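Local coordinates for protein glucuronan lyase A (Trichoderma reesei, PDB 2ZZJ) that probably cleaves beta-1,4-linked glucuronan chains by a lyase reaction and carries a calcium ion on its beta-jelly-roll fold, at residues 46-49 and 50-54; 75-78 and 79-82. All coordinates share one frame; numbering follows the deposited sequence.

Both contacts are local, each formed within one continuous run of chain at the rim of the beta-jelly roll, with centres about 18 Å (contact 1) and about 17 Å (contact 2) from the centre of the chain. Contact 1 closes the loop that leads into strand 53-63; contact 2 turns the chain as it leaves strand 66-76. These strands are consecutive in sequence but belong to different sheets, and the contact centres stand about 20 Å apart, with about 10 Å between nearest atoms and no touch. Neither includes a ligand of the calcium ion, which is held by Asp7, Lys33, Ser36 and Asp222. In contact 2 the side chain of Asp79 is about 3 Å from a bound citrate, probably from the crystallisation liquor.

Contact 1 of 2, residues 46-49 and 50-54; sequences PGYT and GRYHS
Tyr48 lays its ring over Gly50 and sets one edge of it against the face of Tyr52, in the jelly-roll loop that leads from strand 37-43 into strand 53-63. Tyr48 OH donates to Arg51 O at 2.7 Å, the donor lying in the carbonyl plane on a lone pair, with a C=O...OH angle of 139°. Gly50 covers one face of the same ring, its CA 3.8 Å from the Tyr48 centroid in a CH-pi contact, and a CB on Gly50 would run into Tyr48 OH. The pairing with Tyr52 is T-shaped: planes at 73°, centroids 5.0 Å apart. Its closest carbons are Tyr48 CD2 and Tyr52 CZ, 3.4 Å apart, and CE2 stands over the centre of the Tyr52 ring. The ring can reach forward along the loop because CG of Tyr48 is anti to the backbone N (chi1 172°). With an alanine here, Arg51 O would probably lose its hydroxyl donor, Gly50 CA the ring it packs under, and the face of Tyr52 the edge set against it. In the next shell, Tyr52 is itself positioned by an edge-to-face pairing with Trp204 and by a hydrogen bond between its hydroxyl and Thr45 N, while Tyr48 also rests on Glu19 and Asn20. Two waters bind at Tyr48 O. One links it to the backbone, donating to Gly50 O at 2.7 Å and more distantly to Tyr48 O; the other, in the plane of the Tyr52 ring, donates to Tyr48 O at 2.7 Å and hydrogen-bonds Tyr52 OH at 2.6 Å.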
ATOM      1  N   PRO A  46      -5.371   8.799 -22.292  1.00 29.63           N
ATOM      2  CA  PRO A  46      -6.775   8.714 -22.695  1.00 30.07           C
ATOM      3  C   PRO A  46      -6.967   7.576 -23.707  1.00 30.25           C
ATOM      4  O   PRO A  46      -6.077   7.315 -24.527  1.00 30.63           O
ATOM      5  CB  PRO A  46      -7.042  10.082 -23.334  1.00 30.03           C
ATOM      6  CG  PRO A  46      -6.067  11.009 -22.671  1.00 30.32           C
ATOM      7  CD  PRO A  46      -4.818  10.152 -22.474  1.00 29.99           C
ATOM      8  N   GLY A  47      -8.070   6.857 -23.573  1.00 30.85           N
ATOM      9  CA  GLY A  47      -8.386   5.744 -24.476  1.00 31.75           C
ATOM     10  C   GLY A  47      -8.170   4.383 -23.846  1.00 32.39           C
ATOM     11  O   GLY A  47      -8.974   3.466 -24.047  1.00 33.08           O
ATOM     12  N   TYR A  48      -7.091   4.266 -23.066  1.00 31.53           N
ATOM     13  CA  TYR A  48      -6.671   3.012 -22.426  1.00 30.83           C
ATOM     14  C   TYR A  48      -7.718   2.562 -21.419  1.00 31.13           C
ATOM     15  O   TYR A  48      -8.260   3.386 -20.661  1.00 31.52           O
ATOM     16  CB  TYR A  48      -5.284   3.251 -21.805  1.00 30.86           C
ATOM     17  CG  TYR A  48      -4.672   2.181 -20.908  1.00 31.08           C
ATOM     18  CD1 TYR A  48      -4.127   1.009 -21.441  1.00 31.64           C
ATOM     19  CD2 TYR A  48      -4.561   2.391 -19.523  1.00 30.60           C
ATOM     20  CE1 TYR A  48      -3.519   0.055 -20.622  1.00 30.77           C
ATOM     21  CE2 TYR A  48      -3.950   1.444 -18.691  1.00 31.04           C
ATOM     22  CZ  TYR A  48      -3.429   0.280 -19.245  1.00 31.68           C
ATOM     23  OH  TYR A  48      -2.838  -0.667 -18.435  1.00 30.58           O
ATOM     24  N   THR A  49      -8.051   1.274 -21.447  1.00 30.28           N
ATOM     25  CA  THR A  49      -9.095   0.741 -20.575  1.00 30.27           C
ATOM     26  C   THR A  49      -8.523  -0.113 -19.446  1.00 29.16           C
ATOM     27  O   THR A  49      -9.284  -0.625 -18.632  1.00 29.70           O
ATOM     28  CB  THR A  49     -10.118  -0.116 -21.348  1.00 30.46           C
ATOM     29  OG1 THR A  49      -9.416  -1.115 -22.087  1.00 31.13           O
ATOM     30  CG2 THR A  49     -10.920   0.742 -22.320  1.00 31.54           C
ATOM     31  N   GLY A  50      -7.202  -0.271 -19.421  1.00 28.72           N
ATOM     32  CA  GLY A  50      -6.522  -1.072 -18.381  1.00 27.40           C
ATOM     33  C   GLY A  50      -6.158  -0.304 -17.106  1.00 27.00           C
ATOM     34  O   GLY A  50      -6.677   0.790 -16.851  1.00 26.86           O
ATOM     35  N   ARG A  51      -5.245  -0.868 -16.315  1.00 25.33           N
ATOM     36  CA  ARG A  51      -4.935  -0.308 -14.988  1.00 24.02           C
ATOM     37  C   ARG A  51      -3.550   0.302 -14.947  1.00 22.52           C
ATOM     38  O   ARG A  51      -2.793   0.199 -15.908  1.00 21.21           O
ATOM     39  CB  ARG A  51      -5.181  -1.344 -13.875  1.00 23.97           C
ATOM     40  CG  ARG A  51      -6.665  -1.590 -13.647  1.00 25.95           C
ATOM     41  CD  ARG A  51      -6.953  -2.568 -12.536  1.00 27.10           C
ATOM     42  NE  ARG A  51      -8.391  -2.805 -12.318  1.00 29.20           N
ATOM     43  CZ  ARG A  51      -9.126  -3.672 -13.020  1.00 32.28           C
ATOM     44  NH1 ARG A  51      -8.562  -4.391 -13.989  1.00 34.76           N
ATOM     45  NH2 ARG A  51     -10.419  -3.847 -12.746  1.00 31.40           N
ATOM     46  N   TYR A  52      -3.236   0.988 -13.843  1.00 20.79           N
ATOM     47  CA  TYR A  52      -2.089   1.869 -13.800  1.00 18.73           C
ATOM     48  C   TYR A  52      -1.270   1.582 -12.535  1.00 18.36           C
ATOM     49  O   TYR A  52      -1.148   2.441 -11.654  1.00 17.33           O
ATOM     50  CB  TYR A  52      -2.586   3.311 -13.755  1.00 18.92           C
ATOM     51  CG  TYR A  52      -3.192   3.877 -15.041  1.00 19.04           C
ATOM     52  CD1 TYR A  52      -2.390   4.469 -16.013  1.00 17.47           C
ATOM     53  CD2 TYR A  52      -4.593   3.895 -15.231  1.00 20.29           C
ATOM     54  CE1 TYR A  52      -2.961   5.040 -17.193  1.00 18.94           C
ATOM     55  CE2 TYR A  52      -5.164   4.467 -16.395  1.00 18.85           C
ATOM     56  CZ  TYR A  52      -4.340   5.027 -17.353  1.00 19.46           C
ATOM     57  OH  TYR A  52      -4.907   5.607 -18.484  1.00 21.33           O
ATOM     58  N   HIS A  53      -0.716   0.374 -12.454  1.00 17.07           N
ATOM     59  CA  HIS A  53       0.129  -0.032 -11.315  1.00 17.06           C
ATOM     60  C   HIS A  53       1.591   0.187 -11.644  1.00 16.15           C
ATOM     61  O   HIS A  53       2.094  -0.315 -12.659  1.00 16.66           O
ATOM     62  CB  HIS A  53       0.020  -1.535 -11.062  1.00 17.33           C
ATOM     63  CG  HIS A  53      -1.315  -2.012 -10.618  1.00 16.77           C
ATOM     64  ND1 HIS A  53      -2.296  -2.403 -11.508  1.00 17.62           N
ATOM     65  CD2 HIS A  53      -1.800  -2.272  -9.382  1.00 17.17           C
ATOM     66  CE1 HIS A  53      -3.335  -2.855 -10.838  1.00 18.04           C
ATOM     67  NE2 HIS A  53      -3.061  -2.791  -9.547  1.00 19.48           N
ATOM     68  N   SER A  54       2.301   0.894 -10.775  1.00 14.49           N
ATOM     69  CA  SER A  54       3.778   0.883 -10.809  1.00 14.72           C
ATOM     70  C   SER A  54       4.222   0.462  -9.398  1.00 15.16           C
ATOM     71  O   SER A  54       4.253   1.290  -8.492  1.00 13.90           O
ATOM     72  CB  SER A  54       4.348   2.248 -11.172  1.00 15.78           C
ATOM     73  OG  SER A  54       4.178   2.552 -12.540  1.00 14.13           O
TER
HETATM   74  O   HOH W   1      -7.438   5.434 -19.040  1.00 26.92           O
HETATM   75  O   HOH W   2      -8.444   2.719 -17.584  1.00 30.86           O

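Contact 2 of 2, residues 75-78 and 79-82; sequences RLSE and DWQF
Residues Ser77 to Trp80 form a type I beta turn, closed by a hydrogen bond from Trp80 N to Ser77 O (3.0 Å, N-H...O angle 152°). A second bond, between side chains, links the first and third residues of the turn: Ser77 OG donates to Asp79 OD1 at 2.9 Å, meeting the oxygen nearly along its C-O axis. Both groups turn back over their own backbone to make it, Asp79 CG lying between its N and carbonyl carbon (chi1 62°) and Ser77 OG placed likewise. The other carboxylate oxygen, Asp79 OD2, lies close to a bound citrate, to which Glu78 N and Arg75 NH1 are hydrogen-bonded; the citrate is probably a crystallisation additive.

The turn carries the chain away from the point where strand 66-76 of a jelly-roll sheet ends, and there Leu76 and Trp80 both pack on Val219 of the neighbouring strand 216-227. From the strand end just before the turn, Leu76 CD1 sits over the five-membered ring of Trp80, 3.8 Å from its centroid and only 5° off the normal, a CH-pi contact centred on that ring. Leu76 CD2 reaches along the same indole to the benzo ring, 4.0 Å from Trp80 CZ3, so the two methyls of one leucine span both rings. Trp80 also makes a cation-pi contact with Arg217 and an edge-to-face pairing with Tyr87. Phe82 also touches the leucine, its CE1 4.0 Å from Leu76 CD1, while Trp80 CD1 stands over the centre of the Phe82 ring, 3.5 Å above its plane.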
ATOM      1  N   ARG A  75       7.404   9.586  -0.597  1.00 11.23           N
ATOM      2  CA  ARG A  75       7.515  10.997  -0.882  1.00 10.95           C
ATOM      3  C   ARG A  75       6.727  11.284  -2.147  1.00 11.67           C
ATOM      4  O   ARG A  75       6.931  10.636  -3.175  1.00 10.97           O
ATOM      5  CB  ARG A  75       8.983  11.344  -1.106  1.00 11.74           C
ATOM      6  CG  ARG A  75       9.223  12.826  -1.417  1.00 12.33           C
ATOM      7  CD  ARG A  75      10.662  12.991  -1.846  1.00 17.06           C
ATOM      8  NE  ARG A  75      11.027  14.394  -2.051  1.00 18.90           N
ATOM      9  CZ  ARG A  75      10.861  15.043  -3.197  1.00 21.76           C
ATOM     10  NH1 ARG A  75      10.316  14.440  -4.227  1.00 19.32           N
ATOM     11  NH2 ARG A  75      11.254  16.311  -3.312  1.00 23.01           N
ATOM     12  N   LEU A  76       5.808  12.251  -2.072  1.00 11.76           N
ATOM     13  CA  LEU A  76       5.158  12.726  -3.284  1.00 12.78           C
ATOM     14  C   LEU A  76       6.045  13.769  -3.941  1.00 13.68           C
ATOM     15  O   LEU A  76       6.788  14.485  -3.253  1.00 14.01           O
ATOM     16  CB  LEU A  76       3.836  13.389  -2.965  1.00 12.12           C
ATOM     17  CG  LEU A  76       2.841  12.599  -2.102  1.00 12.85           C
ATOM     18  CD1 LEU A  76       1.573  13.413  -1.800  1.00 14.78           C
ATOM     19  CD2 LEU A  76       2.483  11.275  -2.783  1.00 12.18           C
ATOM     20  N   SER A  77       5.931  13.913  -5.256  1.00 13.81           N
ATOM     21  CA  SER A  77       6.631  15.015  -5.949  1.00 14.19           C
ATOM     22  C   SER A  77       6.325  16.364  -5.274  1.00 14.65           C
ATOM     23  O   SER A  77       5.248  16.599  -4.749  1.00 13.51           O
ATOM     24  CB  SER A  77       6.228  15.100  -7.419  1.00 13.71           C
ATOM     25  OG  SER A  77       4.859  15.460  -7.483  1.00 16.19           O
ATOM     26  N   GLU A  78       7.314  17.234  -5.273  1.00 16.53           N
ATOM     27  CA  GLU A  78       7.083  18.558  -4.703  1.00 18.09           C
ATOM     28  C   GLU A  78       5.897  19.298  -5.370  1.00 17.16           C
ATOM     29  O   GLU A  78       5.161  20.032  -4.712  1.00 18.05           O
ATOM     30  CB  GLU A  78       8.351  19.366  -4.817  1.00 19.43           C
ATOM     31  CG  GLU A  78       8.038  20.823  -4.509  1.00 25.06           C
ATOM     32  CD  GLU A  78       9.247  21.692  -4.472  1.00 30.87           C
ATOM     33  OE1 GLU A  78       9.151  22.666  -3.706  1.00 34.59           O
ATOM     34  OE2 GLU A  78      10.262  21.409  -5.179  1.00 35.22           O
ATOM     35  N   ASP A  79       5.715  19.085  -6.670  1.00 16.82           N
ATOM     36  CA  ASP A  79       4.641  19.702  -7.411  1.00 16.42           C
ATOM     37  C   ASP A  79       3.390  18.830  -7.538  1.00 16.07           C
ATOM     38  O   ASP A  79       2.610  19.026  -8.485  1.00 16.02           O
ATOM     39  CB  ASP A  79       5.148  20.089  -8.799  1.00 18.60           C
ATOM     40  CG  ASP A  79       5.600  18.894  -9.623  1.00 21.44           C
ATOM     41  OD1 ASP A  79       5.317  17.727  -9.252  1.00 24.29           O
ATOM     42  OD2 ASP A  79       6.232  19.136 -10.660  1.00 27.53           O
ATOM     43  N   TRP A  80       3.210  17.887  -6.595  1.00 14.78           N
ATOM     44  CA  TRP A  80       2.038  17.014  -6.550  1.00 14.78           C
ATOM     45  C   TRP A  80       0.781  17.852  -6.621  1.00 15.08           C
ATOM     46  O   TRP A  80       0.657  18.841  -5.895  1.00 16.49           O
ATOM     47  CB  TRP A  80       2.019  16.160  -5.260  1.00 14.06           C
ATOM     48  CG  TRP A  80       0.885  15.153  -5.187  1.00 13.89           C
ATOM     49  CD1 TRP A  80      -0.353  15.332  -4.616  1.00 11.03           C
ATOM     50  CD2 TRP A  80       0.913  13.793  -5.666  1.00 13.00           C
ATOM     51  NE1 TRP A  80      -1.108  14.182  -4.746  1.00 12.56           N
ATOM     52  CE2 TRP A  80      -0.350  13.217  -5.359  1.00 11.57           C
ATOM     53  CE3 TRP A  80       1.880  13.009  -6.328  1.00 13.41           C
ATOM     54  CZ2 TRP A  80      -0.681  11.881  -5.697  1.00 14.01           C
ATOM     55  CZ3 TRP A  80       1.559  11.682  -6.643  1.00 11.57           C
ATOM     56  CH2 TRP A  80       0.281  11.139  -6.343  1.00 12.60           C
ATOM     57  N   GLN A  81      -0.135  17.467  -7.498  1.00 15.74           N
ATOM     58  CA  GLN A  81      -1.385  18.210  -7.686  1.00 16.27           C
ATOM     59  C   GLN A  81      -2.446  17.463  -6.911  1.00 15.84           C
ATOM     60  O   GLN A  81      -2.961  16.422  -7.352  1.00 15.76           O
ATOM     61  CB  GLN A  81      -1.708  18.315  -9.195  1.00 14.96           C
ATOM     62  CG  GLN A  81      -2.784  19.345  -9.522  1.00 17.54           C
ATOM     63  CD  GLN A  81      -3.143  19.321 -10.995  1.00 17.36           C
ATOM     64  OE1 GLN A  81      -4.144  18.725 -11.388  1.00 20.01           O
ATOM     65  NE2 GLN A  81      -2.292  19.893 -11.814  1.00 17.02           N
ATOM     66  N   PHE A  82      -2.792  17.984  -5.738  1.00 17.01           N
ATOM     67  CA  PHE A  82      -3.740  17.307  -4.876  1.00 17.55           C
ATOM     68  C   PHE A  82      -5.111  17.332  -5.560  1.00 18.69           C
ATOM     69  O   PHE A  82      -5.549  18.405  -6.065  1.00 19.40           O
ATOM     70  CB  PHE A  82      -3.754  17.962  -3.476  1.00 17.46           C
ATOM     71  CG  PHE A  82      -2.479  17.764  -2.708  1.00 17.31           C
ATOM     72  CD1 PHE A  82      -2.276  16.591  -1.961  1.00 18.10           C
ATOM     73  CD2 PHE A  82      -1.471  18.721  -2.738  1.00 15.37           C
ATOM     74  CE1 PHE A  82      -1.098  16.388  -1.260  1.00 17.05           C
ATOM     75  CE2 PHE A  82      -0.297  18.539  -2.031  1.00 18.90           C
ATOM     76  CZ  PHE A  82      -0.096  17.346  -1.293  1.00 19.80           C
TER